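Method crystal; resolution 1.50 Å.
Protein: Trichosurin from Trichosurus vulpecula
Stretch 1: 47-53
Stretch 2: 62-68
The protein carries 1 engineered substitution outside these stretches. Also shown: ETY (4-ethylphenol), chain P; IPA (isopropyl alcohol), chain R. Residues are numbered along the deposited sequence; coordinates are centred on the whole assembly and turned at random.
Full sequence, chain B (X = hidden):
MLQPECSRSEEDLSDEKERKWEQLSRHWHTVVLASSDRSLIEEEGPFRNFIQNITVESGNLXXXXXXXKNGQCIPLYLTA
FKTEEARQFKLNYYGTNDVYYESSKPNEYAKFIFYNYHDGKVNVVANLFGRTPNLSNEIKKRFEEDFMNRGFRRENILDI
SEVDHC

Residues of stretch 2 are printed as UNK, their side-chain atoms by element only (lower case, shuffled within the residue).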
# COMPACT_ATOMS: atom_id res chain seq x y z
N PHE B 47 -11.80 12.26 0.99
CA PHE B 47 -11.77 11.14 1.93
C PHE B 47 -12.30 11.47 3.31
O PHE B 47 -12.12 10.69 4.25
CB PHE B 47 -10.36 10.56 2.02
CG PHE B 47 -10.00 9.68 0.86
CD1 PHE B 47 -9.42 10.22 -0.28
CD2 PHE B 47 -10.26 8.31 0.90
CE1 PHE B 47 -9.10 9.41 -1.37
CE2 PHE B 47 -9.95 7.49 -0.19
CZ PHE B 47 -9.36 8.04 -1.32
N ARG B 48 -12.95 12.62 3.45
CA ARG B 48 -13.53 12.97 4.74
C ARG B 48 -14.94 12.42 4.72
O ARG B 48 -15.92 13.15 4.54
CB ARG B 48 -13.55 14.49 4.96
CG ARG B 48 -13.91 14.86 6.40
CD ARG B 48 -13.88 16.36 6.64
NE ARG B 48 -14.28 16.69 8.00
CZ ARG B 48 -13.48 16.62 9.06
NH1 ARG B 48 -12.22 16.24 8.93
NH2 ARG B 48 -13.95 16.94 10.27
N ASN B 49 -15.03 11.10 4.88
CA ASN B 49 -16.30 10.41 4.89
C ASN B 49 -16.40 9.68 6.21
O ASN B 49 -15.40 9.19 6.74
CB ASN B 49 -16.38 9.42 3.72
CG ASN B 49 -16.12 10.09 2.38
OD1 ASN B 49 -16.77 11.08 2.03
ND2 ASN B 49 -15.17 9.55 1.63
N PHE B 50 -17.61 9.62 6.75
CA PHE B 50 -17.84 9.00 8.04
C PHE B 50 -18.62 7.71 7.88
O PHE B 50 -19.79 7.73 7.50
CB PHE B 50 -18.61 9.99 8.91
CG PHE B 50 -18.04 11.37 8.87
CD1 PHE B 50 -16.83 11.66 9.50
CD2 PHE B 50 -18.69 12.39 8.18
CE1 PHE B 50 -16.27 12.93 9.43
CE2 PHE B 50 -18.15 13.67 8.11
CZ PHE B 50 -16.93 13.94 8.73
N ILE B 51 -17.97 6.59 8.17
CA ILE B 51 -18.62 5.29 8.03
C ILE B 51 -19.81 5.15 8.97
O ILE B 51 -19.81 5.68 10.08
CB ILE B 51 -17.60 4.15 8.29
CG1 ILE B 51 -18.22 2.79 7.93
CG2 ILE B 51 -17.18 4.13 9.75
CD1 ILE B 51 -18.45 2.60 6.44
N GLN B 52 -20.84 4.46 8.49
CA GLN B 52 -22.05 4.22 9.28
C GLN B 52 -22.20 2.71 9.44
O GLN B 52 -22.55 2.22 10.51
CB GLN B 52 -23.28 4.80 8.58
CG GLN B 52 -23.20 6.30 8.25
CD GLN B 52 -23.05 7.18 9.48
OE1 GLN B 52 -23.89 7.18 10.38
NE2 GLN B 52 -21.97 7.95 9.52
N ASN B 53 -21.94 1.97 8.37
CA ASN B 53 -22.03 0.52 8.43
C ASN B 53 -21.35 -0.18 7.27
O ASN B 53 -21.14 0.40 6.21
CB ASN B 53 -23.50 0.08 8.53
CG ASN B 53 -24.36 0.70 7.46
OD1 ASN B 53 -24.17 0.45 6.27
ND2 ASN B 53 -25.32 1.52 7.88
N UNK B 62 -19.62 -3.81 1.40
CA UNK B 62 -20.51 -2.74 1.00
C UNK B 62 -20.55 -1.72 2.13
O UNK B 62 -21.11 -1.98 3.19
c UNK B 62 -21.92 -3.28 0.72
c UNK B 62 -21.96 -4.23 -0.45
n UNK B 62 -22.71 -5.31 -0.31
o UNK B 62 -21.32 -3.99 -1.48
N UNK B 63 -19.95 -0.56 1.89
CA UNK B 63 -19.92 0.46 2.91
C UNK B 63 -20.89 1.60 2.69
O UNK B 63 -21.14 2.03 1.56
N UNK B 64 -21.47 2.07 3.79
CA UNK B 64 -22.40 3.18 3.76
C UNK B 64 -21.75 4.26 4.62
O UNK B 64 -21.51 4.05 5.81
c UNK B 64 -26.16 4.98 6.27
c UNK B 64 -24.84 4.99 3.83
c UNK B 64 -25.33 3.92 5.91
c UNK B 64 -24.66 3.92 4.69
c UNK B 64 -26.33 6.06 5.41
c UNK B 64 -25.66 6.06 4.18
c UNK B 64 -23.77 2.76 4.32
N UNK B 65 -21.44 5.39 4.00
CA UNK B 65 -20.81 6.54 4.65
C UNK B 65 -21.67 7.78 4.51
O UNK B 65 -22.62 7.82 3.73
c UNK B 65 -16.52 3.77 3.67
c UNK B 65 -16.38 4.77 4.62
c UNK B 65 -19.46 6.89 3.97
c UNK B 65 -17.35 5.76 4.73
c UNK B 65 -18.60 4.75 2.94
c UNK B 65 -17.62 3.76 2.83
c UNK B 65 -18.47 5.77 3.89
N UNK B 66 -21.31 8.81 5.27
CA UNK B 66 -21.97 10.11 5.20
C UNK B 66 -20.85 11.08 4.85
O UNK B 66 -19.72 10.90 5.30
c UNK B 66 -23.86 9.72 6.90
c UNK B 66 -22.60 10.50 6.53
c UNK B 66 -24.34 10.19 8.27
c UNK B 66 -24.94 9.93 5.85
N UNK B 67 -21.16 12.07 4.03
CA UNK B 67 -20.19 13.08 3.64
C UNK B 67 -20.89 14.42 3.82
O UNK B 67 -22.09 14.52 3.59
c UNK B 67 -18.59 13.84 1.86
c UNK B 67 -19.80 12.96 2.15
o UNK B 67 -19.49 11.60 1.83
N UNK B 68 -20.13 15.44 4.23
CA UNK B 68 -20.70 16.77 4.42
C UNK B 68 -20.59 17.58 3.14
O UNK B 68 -19.49 17.77 2.61
c UNK B 68 -19.54 21.90 7.86
n UNK B 68 -20.12 21.01 7.06
n UNK B 68 -18.44 21.57 8.53
n UNK B 68 -20.05 23.11 7.99
c UNK B 68 -20.51 18.89 5.84
c UNK B 68 -19.97 17.50 5.55
c UNK B 68 -19.64 19.65 6.84
C8 ETY P . -13.38 2.04 4.80
C7 ETY P . -13.25 0.69 4.08
CG ETY P . -14.35 0.42 3.09
C3 ETY P . -14.35 1.02 1.81
C2 ETY P . -15.38 0.77 0.88
C5 ETY P . -15.43 -0.46 3.43
C6 ETY P . -16.47 -0.72 2.50
C1 ETY P . -16.43 -0.10 1.23
O1 ETY P . -17.43 -0.35 0.33
C1 IPA R . -13.98 6.56 0.66
C2 IPA R . -13.29 6.58 1.98
C3 IPA R . -13.73 5.19 2.28
O2 IPA R . -13.80 7.57 2.90
O HOH W 1 -17.35 15.54 4.91
O HOH W 2 -23.44 -1.36 4.53

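Position 62 carries four side-chain atoms: two carbons, the second bearing one oxygen and one nitrogen. The chain's end leads away from stretch 1. A planar amide on two carbons makes it Asn-62. Both amide atoms are hydrogen-bonded elsewhere in the structure, while water 2 lies 2.8 Å from Asn-62 O and 2.6 Å from Asn-53 OD1.

Position 63 has no side-chain atoms, so it is Gly-63. Its N donates to O1 of the 4-ethylphenol at 3.0 Å, and an ideal CB would lie only 2.7 Å from ligand atom C6. Glycine thus leaves room for the ligand beside the strand.

Position 64 shows one carbon followed by a six-carbon ring with no further atom. Gln-52 CG lies over one face of this ring, 4.2 Å from its centroid, and Asn-53 ND2 approaches the edge. The bare ring excludes tyrosine and identifies Phe-64. A flat ring can cover the aliphatic part of a glutamine without demanding a polar partner.

Position 65 repeats the pattern of one carbon and a bare six-carbon ring, here buried on the other face of the sheet. Ile-51 CD1 sits 3.6 Å from the ring centroid, almost along the normal, in a CH-pi contact. This is Phe-65. Phe-65 CZ is 3.8 Å from ETY C8 and 3.4 Å from IPA C3, so the same ring also borders both bound molecules.

Position 66 has four carbons, forked at the second, and one branch end reaches Gln-52 NE2: Leu-66. Its CD1 lies 3.5 Å from Gln-52 NE2. The apolar chain packs against that amide without competing for the hydrogen it donates to Phe-50 O.

Position 67 has one carbon carrying an oxygen, which lies by Asn-49 OD1, and a methyl carbon, near Arg-48 O: the mark of Thr-67. Its OG1 donates to Asn-49 OD1 at 2.8 Å, and its CG2 rests 3.8 Å from Arg-48 O.

Position 68 runs through three carbons and a nitrogen to a carbon bearing two more nitrogens, a guanidinium. The extended chain is exposed and makes no direct contact with stretch 1, as suits Arg-68. Water 1 joins its backbone N to Arg-48 O.

The contact is an antiparallel strand pair. Phe-50 and Leu-66 exchange N-to-O bonds, each 2.9 Å. Beyond Ile-51 a beta bulge shifts the register: Phe-64 O accepts from Gln-52 N at 2.8 Å and, weakly, from Asn-53 N at 3.3 Å, while Phe-64 N donates to Asn-53 O at 3.0 Å. Ile-51 packs with Phe-65 on one face, Asn-53 beside Phe-64 on the other.

Stretch 2 (62-68) NGFFLTR
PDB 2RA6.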